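Local coordinates for MHC class I protein (Ginglymostoma cirratum, PDB 6LUP) that binds peptides in the groove of its alpha 1 and alpha 2 domains, probably to present them to T cells as other MHC class I molecules do, at residues F9-E20 / L65-I76. Residues are numbered along the deposited sequence; the frame is centred on the assembly and turned at random.
Sequences FTWSTAGSGIPE and LRGWEPWGKANI
Trp11 NE1 points its single N-H between two backbone carbonyls of helix 55-82, reaching Trp68 O at 3.0 Å and Glu69 O at 3.2 Å. This is a bifurcated (three-centre) hydrogen bond whose two weak branches are both well off straight, with N-H...O angles of 128° and 125°. The two oxygens sit at the edge of the indole, near its plane. The helix is kinked at Pro70, whose N has no bond to the turn before, and Trp68 O is shared between the indole N-H and a weak helical bond from Gly72 N. Gly72 lies against one face of the same ring: its CA stands 3.2 Å from the centroid of the five-membered ring, almost on the normal, a CH-pi contact that brings helix and strand close together. At the far end of the indole, Trp71 presents an edge to the face of the six-membered ring in an offset edge-to-face pair, Trp71 CZ3 coming 3.6 Å from Trp11 CH2. Trp71 reaches it because its CG is anti to the backbone N (chi1 -180°), which brings the end of the indole nearer the strand, onto Trp11.

Two residues earlier on the strand, Phe9 turns an edge onto the face of Trp68; Phe9 CE2 lies 3.7 Å from Trp68 CD1 and also touches Leu65 CD1. Toward the loop, Glu20 OE2 meets Lys73 NZ at 3.3 Å in a salt bridge on the syn side of the carboxylate, and Ile76 CD1 packs on Thr13 CA.

Strand 3-12 belongs to the groove floor and the helix forms one wall. NE1 of Trp68 and of Trp71 both hydrogen-bond the backbone of the bound peptide, so the packing of Phe9 and Trp11 against them probably helps set the orientation of these two peptide-binding indoles.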
ATOM      1  N   PHE A   9     -10.952  -1.079  -2.580  1.00 35.86           N
ATOM      2  CA  PHE A   9     -11.996  -0.070  -2.708  1.00 36.58           C
ATOM      3  C   PHE A   9     -12.185   0.639  -1.375  1.00 37.83           C
ATOM      4  O   PHE A   9     -12.363  -0.018  -0.349  1.00 38.03           O
ATOM      5  CB  PHE A   9     -13.335  -0.719  -3.072  1.00 36.50           C
ATOM      6  CG  PHE A   9     -13.332  -1.504  -4.356  1.00 36.04           C
ATOM      7  CD1 PHE A   9     -12.661  -2.720  -4.454  1.00 35.99           C
ATOM      8  CD2 PHE A   9     -14.062  -1.060  -5.449  1.00 35.90           C
ATOM      9  CE1 PHE A   9     -12.690  -3.454  -5.635  1.00 35.91           C
ATOM     10  CE2 PHE A   9     -14.099  -1.790  -6.631  1.00 35.65           C
ATOM     11  CZ  PHE A   9     -13.410  -2.986  -6.728  1.00 35.39           C
ATOM     12  N   THR A  10     -12.159   1.970  -1.388  1.00 38.74           N
ATOM     13  CA  THR A  10     -12.452   2.746  -0.184  1.00 40.31           C
ATOM     14  C   THR A  10     -13.562   3.758  -0.443  1.00 41.64           C
ATOM     15  O   THR A  10     -13.440   4.615  -1.323  1.00 41.46           O
ATOM     16  CB  THR A  10     -11.207   3.476   0.363  1.00 40.49           C
ATOM     17  OG1 THR A  10     -10.165   2.528   0.607  1.00 40.07           O
ATOM     18  CG2 THR A  10     -11.526   4.203   1.664  1.00 41.54           C
ATOM     19  N   TRP A  11     -14.643   3.637   0.324  1.00 43.32           N
ATOM     20  CA  TRP A  11     -15.702   4.638   0.351  1.00 45.22           C
ATOM     21  C   TRP A  11     -15.612   5.437   1.646  1.00 47.86           C
ATOM     22  O   TRP A  11     -15.622   4.868   2.743  1.00 48.31           O
ATOM     23  CB  TRP A  11     -17.080   3.987   0.248  1.00 44.68           C
ATOM     24  CG  TRP A  11     -17.361   3.307  -1.057  1.00 43.29           C
ATOM     25  CD1 TRP A  11     -17.976   3.851  -2.146  1.00 43.24           C
ATOM     26  CD2 TRP A  11     -17.060   1.948  -1.404  1.00 42.07           C
ATOM     27  NE1 TRP A  11     -18.076   2.921  -3.153  1.00 41.96           N
ATOM     28  CE2 TRP A  11     -17.522   1.744  -2.727  1.00 41.37           C
ATOM     29  CE3 TRP A  11     -16.447   0.883  -0.731  1.00 41.57           C
ATOM     30  CZ2 TRP A  11     -17.386   0.517  -3.390  1.00 40.23           C
ATOM     31  CZ3 TRP A  11     -16.318  -0.337  -1.390  1.00 40.68           C
ATOM     32  CH2 TRP A  11     -16.786  -0.508  -2.707  1.00 39.93           C
ATOM     33  N   SER A  12     -15.510   6.756   1.513  1.00 50.29           N
ATOM     34  CA  SER A  12     -15.477   7.657   2.665  1.00 53.01           C
ATOM     35  C   SER A  12     -16.707   8.542   2.708  1.00 54.92           C
ATOM     36  O   SER A  12     -17.267   8.900   1.671  1.00 54.28           O
ATOM     37  CB  SER A  12     -14.229   8.540   2.638  1.00 53.27           C
ATOM     38  OG  SER A  12     -13.054   7.765   2.754  1.00 52.69           O
ATOM     39  N   THR A  13     -17.112   8.904   3.917  1.00 58.05           N
ATOM     40  CA  THR A  13     -18.211   9.831   4.117  1.00 61.34           C
ATOM     41  C   THR A  13     -17.876  11.174   3.469  1.00 62.96           C
ATOM     42  O   THR A  13     -16.711  11.581   3.434  1.00 62.41           O
ATOM     43  CB  THR A  13     -18.510  10.017   5.619  1.00 62.92           C
ATOM     44  OG1 THR A  13     -19.738  10.732   5.778  1.00 65.16           O
ATOM     45  CG2 THR A  13     -17.390  10.779   6.313  1.00 63.80           C
ATOM     46  N   ALA A  14     -18.889  11.848   2.933  1.00 65.76           N
ATOM     47  CA  ALA A  14     -18.690  13.170   2.354  1.00 69.34           C
ATOM     48  C   ALA A  14     -18.050  14.066   3.409  1.00 73.22           C
ATOM     49  O   ALA A  14     -18.632  14.311   4.472  1.00 74.95           O
ATOM     50  CB  ALA A  14     -20.009  13.752   1.875  1.00 70.02           C
ATOM     51  N   GLY A  15     -16.842  14.535   3.115  1.00 75.01           N
ATOM     52  CA  GLY A  15     -16.025  15.202   4.117  1.00 78.52           C
ATOM     53  C   GLY A  15     -14.757  15.752   3.508  1.00 80.17           C
ATOM     54  O   GLY A  15     -14.677  15.949   2.293  1.00 80.29           O
ATOM     55  N   SER A  16     -13.760  15.991   4.351  1.00 81.53           N
ATOM     56  CA  SER A  16     -12.580  16.748   3.932  1.00 82.69           C
ATOM     57  C   SER A  16     -11.481  15.927   3.260  1.00 79.55           C
ATOM     58  O   SER A  16     -11.133  14.833   3.712  1.00 77.33           O
ATOM     59  CB  SER A  16     -12.004  17.559   5.105  1.00 85.16           C
ATOM     60  OG  SER A  16     -12.741  18.757   5.312  1.00 87.93           O
ATOM     61  N   GLY A  17     -10.955  16.484   2.167  1.00 78.10           N
ATOM     62  CA  GLY A  17      -9.698  16.044   1.567  1.00 75.22           C
ATOM     63  C   GLY A  17      -9.809  14.907   0.578  1.00 71.91           C
ATOM     64  O   GLY A  17      -9.391  15.028  -0.578  1.00 72.17           O
ATOM     65  N   ILE A  18     -10.375  13.799   1.040  1.00 68.71           N
ATOM     66  CA  ILE A  18     -10.406  12.568   0.267  1.00 64.41           C
ATOM     67  C   ILE A  18     -11.684  12.464  -0.568  1.00 61.67           C
ATOM     68  O   ILE A  18     -12.768  12.800  -0.079  1.00 62.22           O
ATOM     69  CB  ILE A  18     -10.180  11.345   1.202  1.00 64.41           C
ATOM     70  CG1 ILE A  18      -8.691  11.241   1.591  1.00 65.17           C
ATOM     71  CG2 ILE A  18     -10.683  10.036   0.601  1.00 62.73           C
ATOM     72  CD1 ILE A  18      -7.709  11.183   0.427  1.00 64.03           C
ATOM     73  N   PRO A  19     -11.553  12.036  -1.846  1.00 58.32           N
ATOM     74  CA  PRO A  19     -12.709  11.714  -2.684  1.00 56.27           C
ATOM     75  C   PRO A  19     -13.580  10.653  -2.020  1.00 54.66           C
ATOM     76  O   PRO A  19     -13.058   9.756  -1.359  1.00 54.62           O
ATOM     77  CB  PRO A  19     -12.073  11.146  -3.956  1.00 54.95           C
ATOM     78  CG  PRO A  19     -10.728  11.779  -4.015  1.00 55.53           C
ATOM     79  CD  PRO A  19     -10.283  11.895  -2.587  1.00 56.70           C
ATOM     80  N   GLU A  20     -14.894  10.761  -2.199  1.00 53.65           N
ATOM     81  CA  GLU A  20     -15.859   9.863  -1.546  1.00 52.51           C
ATOM     82  C   GLU A  20     -15.670   8.380  -1.891  1.00 49.46           C
ATOM     83  O   GLU A  20     -16.074   7.496  -1.125  1.00 48.28           O
ATOM     84  CB  GLU A  20     -17.289  10.295  -1.873  1.00 54.29           C
ATOM     85  CG  GLU A  20     -17.661  11.675  -1.357  1.00 57.54           C
ATOM     86  CD  GLU A  20     -19.107  12.024  -1.640  1.00 59.43           C
ATOM     87  OE1 GLU A  20     -19.348  13.036  -2.330  1.00 61.46           O
ATOM     88  OE2 GLU A  20     -20.005  11.284  -1.185  1.00 59.51           O
ATOM     89  N   LEU A  65     -16.657   0.323 -12.215  1.00 32.17           N
ATOM     90  CA  LEU A  65     -16.382   1.135 -11.043  1.00 32.95           C
ATOM     91  C   LEU A  65     -17.483   2.161 -10.804  1.00 33.90           C
ATOM     92  O   LEU A  65     -17.756   2.535  -9.661  1.00 34.26           O
ATOM     93  CB  LEU A  65     -15.005   1.793 -11.153  1.00 32.83           C
ATOM     94  CG  LEU A  65     -13.801   1.028 -10.576  1.00 32.53           C
ATOM     95  CD1 LEU A  65     -13.840   1.000  -9.057  1.00 32.61           C
ATOM     96  CD2 LEU A  65     -13.704  -0.393 -11.114  1.00 32.25           C
ATOM     97  N   ARG A  66     -18.134   2.589 -11.884  1.00 34.38           N
ATOM     98  CA  ARG A  66     -19.291   3.466 -11.766  1.00 35.47           C
ATOM     99  C   ARG A  66     -20.450   2.792 -11.049  1.00 35.79           C
ATOM    100  O   ARG A  66     -21.225   3.462 -10.379  1.00 36.97           O
ATOM    101  CB  ARG A  66     -19.724   3.996 -13.129  1.00 35.58           C
ATOM    102  CG  ARG A  66     -18.927   5.216 -13.548  1.00 36.37           C
ATOM    103  CD  ARG A  66     -19.067   5.484 -15.029  1.00 36.94           C
ATOM    104  NE  ARG A  66     -18.227   6.599 -15.443  1.00 37.56           N
ATOM    105  CZ  ARG A  66     -18.424   7.314 -16.543  1.00 38.21           C
ATOM    106  NH1 ARG A  66     -19.447   7.042 -17.345  1.00 38.27           N
ATOM    107  NH2 ARG A  66     -17.602   8.313 -16.837  1.00 39.05           N
ATOM    108  N   GLY A  67     -20.558   1.473 -11.190  1.00 35.39           N
ATOM    109  CA  GLY A  67     -21.549   0.694 -10.453  1.00 35.60           C
ATOM    110  C   GLY A  67     -21.181   0.574  -8.984  1.00 36.31           C
ATOM    111  O   GLY A  67     -22.053   0.620  -8.109  1.00 36.88           O
ATOM    112  N   TRP A  68     -19.885   0.424  -8.710  1.00 36.15           N
ATOM    113  CA  TRP A  68     -19.392   0.300  -7.339  1.00 36.50           C
ATOM    114  C   TRP A  68     -19.523   1.604  -6.552  1.00 37.56           C
ATOM    115  O   TRP A  68     -19.719   1.578  -5.340  1.00 38.04           O
ATOM    116  CB  TRP A  68     -17.928  -0.155  -7.318  1.00 35.57           C
ATOM    117  CG  TRP A  68     -17.704  -1.623  -7.580  1.00 35.04           C
ATOM    118  CD1 TRP A  68     -17.109  -2.176  -8.679  1.00 34.67           C
ATOM    119  CD2 TRP A  68     -18.048  -2.720  -6.720  1.00 35.04           C
ATOM    120  NE1 TRP A  68     -17.069  -3.548  -8.563  1.00 34.35           N
ATOM    121  CE2 TRP A  68     -17.639  -3.909  -7.371  1.00 34.61           C
ATOM    122  CE3 TRP A  68     -18.669  -2.816  -5.471  1.00 35.63           C
ATOM    123  CZ2 TRP A  68     -17.824  -5.173  -6.813  1.00 34.71           C
ATOM    124  CZ3 TRP A  68     -18.860  -4.077  -4.916  1.00 35.91           C
ATOM    125  CH2 TRP A  68     -18.436  -5.239  -5.589  1.00 35.52           C
ATOM    126  N   GLU A  69     -19.414   2.735  -7.251  1.00 38.39           N
ATOM    127  CA  GLU A  69     -19.352   4.056  -6.609  1.00 40.04           C
ATOM    128  C   GLU A  69     -20.568   4.392  -5.733  1.00 41.37           C
ATOM    129  O   GLU A  69     -20.399   4.705  -4.548  1.00 42.42           O
ATOM    130  CB  GLU A  69     -19.091   5.160  -7.641  1.00 40.41           C
ATOM    131  CG  GLU A  69     -18.997   6.554  -7.035  1.00 42.01           C
ATOM    132  CD  GLU A  69     -18.809   7.654  -8.067  1.00 42.75           C
ATOM    133  OE1 GLU A  69     -18.281   7.383  -9.171  1.00 42.26           O
ATOM    134  OE2 GLU A  69     -19.187   8.805  -7.767  1.00 44.26           O
ATOM    135  N   PRO A  70     -21.792   4.341  -6.301  1.00 41.60           N
ATOM    136  CA  PRO A  70     -22.959   4.591  -5.454  1.00 42.76           C
ATOM    137  C   PRO A  70     -23.165   3.501  -4.398  1.00 43.29           C
ATOM    138  O   PRO A  70     -23.569   3.811  -3.272  1.00 44.71           O
ATOM    139  CB  PRO A  70     -24.126   4.611  -6.451  1.00 42.40           C
ATOM    140  CG  PRO A  70     -23.623   3.899  -7.661  1.00 41.21           C
ATOM    141  CD  PRO A  70     -22.167   4.223  -7.721  1.00 40.80           C
ATOM    142  N   TRP A  71     -22.868   2.252  -4.760  1.00 42.49           N
ATOM    143  CA  TRP A  71     -23.079   1.094  -3.889  1.00 42.84           C
ATOM    144  C   TRP A  71     -22.524   1.318  -2.480  1.00 44.48           C
ATOM    145  O   TRP A  71     -23.258   1.234  -1.491  1.00 45.45           O
ATOM    146  CB  TRP A  71     -22.462  -0.158  -4.516  1.00 41.18           C
ATOM    147  CG  TRP A  71     -22.626  -1.423  -3.703  1.00 41.00           C
ATOM    148  CD1 TRP A  71     -23.750  -2.191  -3.596  1.00 41.33           C
ATOM    149  CD2 TRP A  71     -21.625  -2.066  -2.904  1.00 40.61           C
ATOM    150  NE1 TRP A  71     -23.513  -3.272  -2.779  1.00 41.19           N
ATOM    151  CE2 TRP A  71     -22.217  -3.219  -2.340  1.00 40.89           C
ATOM    152  CE3 TRP A  71     -20.288  -1.779  -2.607  1.00 40.32           C
ATOM    153  CZ2 TRP A  71     -21.520  -4.084  -1.491  1.00 41.24           C
ATOM    154  CZ3 TRP A  71     -19.591  -2.643  -1.762  1.00 40.71           C
ATOM    155  CH2 TRP A  71     -20.212  -3.781  -1.215  1.00 41.06           C
ATOM    156  N   GLY A  72     -21.232   1.620  -2.406  1.00 44.77           N
ATOM    157  CA  GLY A  72     -20.561   1.835  -1.133  1.00 46.68           C
ATOM    158  C   GLY A  72     -21.081   3.023  -0.344  1.00 49.04           C
ATOM    159  O   GLY A  72     -21.128   2.974   0.883  1.00 49.53           O
ATOM    160  N   LYS A  73     -21.464   4.092  -1.041  1.00 50.50           N
ATOM    161  CA  LYS A  73     -22.076   5.233  -0.374  1.00 53.12           C
ATOM    162  C   LYS A  73     -23.399   4.822   0.272  1.00 54.56           C
ATOM    163  O   LYS A  73     -23.637   5.122   1.442  1.00 55.72           O
ATOM    164  CB  LYS A  73     -22.264   6.426  -1.317  1.00 53.91           C
ATOM    165  CG  LYS A  73     -22.623   7.707  -0.571  1.00 56.38           C
ATOM    166  CD  LYS A  73     -22.219   8.967  -1.322  1.00 57.26           C
ATOM    167  CE  LYS A  73     -23.404   9.662  -1.972  1.00 58.16           C
ATOM    168  NZ  LYS A  73     -23.085  11.085  -2.285  1.00 59.29           N
ATOM    169  N   ALA A  74     -24.241   4.116  -0.483  1.00 54.66           N
ATOM    170  CA  ALA A  74     -25.488   3.574   0.055  1.00 55.60           C
ATOM    171  C   ALA A  74     -25.208   2.726   1.294  1.00 56.84           C
ATOM    172  O   ALA A  74     -25.935   2.802   2.290  1.00 57.86           O
ATOM    173  CB  ALA A  74     -26.215   2.759  -0.998  1.00 54.23           C
ATOM    174  N   ASN A  75     -24.136   1.937   1.226  1.00 56.49           N
ATOM    175  CA  ASN A  75     -23.715   1.092   2.336  1.00 57.53           C
ATOM    176  C   ASN A  75     -23.485   1.871   3.629  1.00 60.09           C
ATOM    177  O   ASN A  75     -23.952   1.450   4.686  1.00 61.72           O
ATOM    178  CB  ASN A  75     -22.464   0.282   1.969  1.00 55.64           C
ATOM    179  CG  ASN A  75     -22.763  -0.887   1.043  1.00 54.48           C
ATOM    180  OD1 ASN A  75     -21.884  -1.704   0.768  1.00 53.10           O
ATOM    181  ND2 ASN A  75     -24.001  -0.978   0.566  1.00 54.61           N
ATOM    182  N   ILE A  76     -22.789   3.006   3.551  1.00 61.77           N
ATOM    183  CA  ILE A  76     -22.461   3.768   4.764  1.00 64.84           C
ATOM    184  C   ILE A  76     -23.720   4.227   5.498  1.00 67.71           C
ATOM    185  O   ILE A  76     -23.749   4.230   6.726  1.00 69.86           O
ATOM    186  CB  ILE A  76     -21.468   4.944   4.532  1.00 64.99           C
ATOM    187  CG1 ILE A  76     -22.134   6.115   3.799  1.00 66.72           C
ATOM    188  CG2 ILE A  76     -20.214   4.461   3.810  1.00 62.76           C
ATOM    189  CD1 ILE A  76     -21.395   7.436   3.912  1.00 68.19           C
TER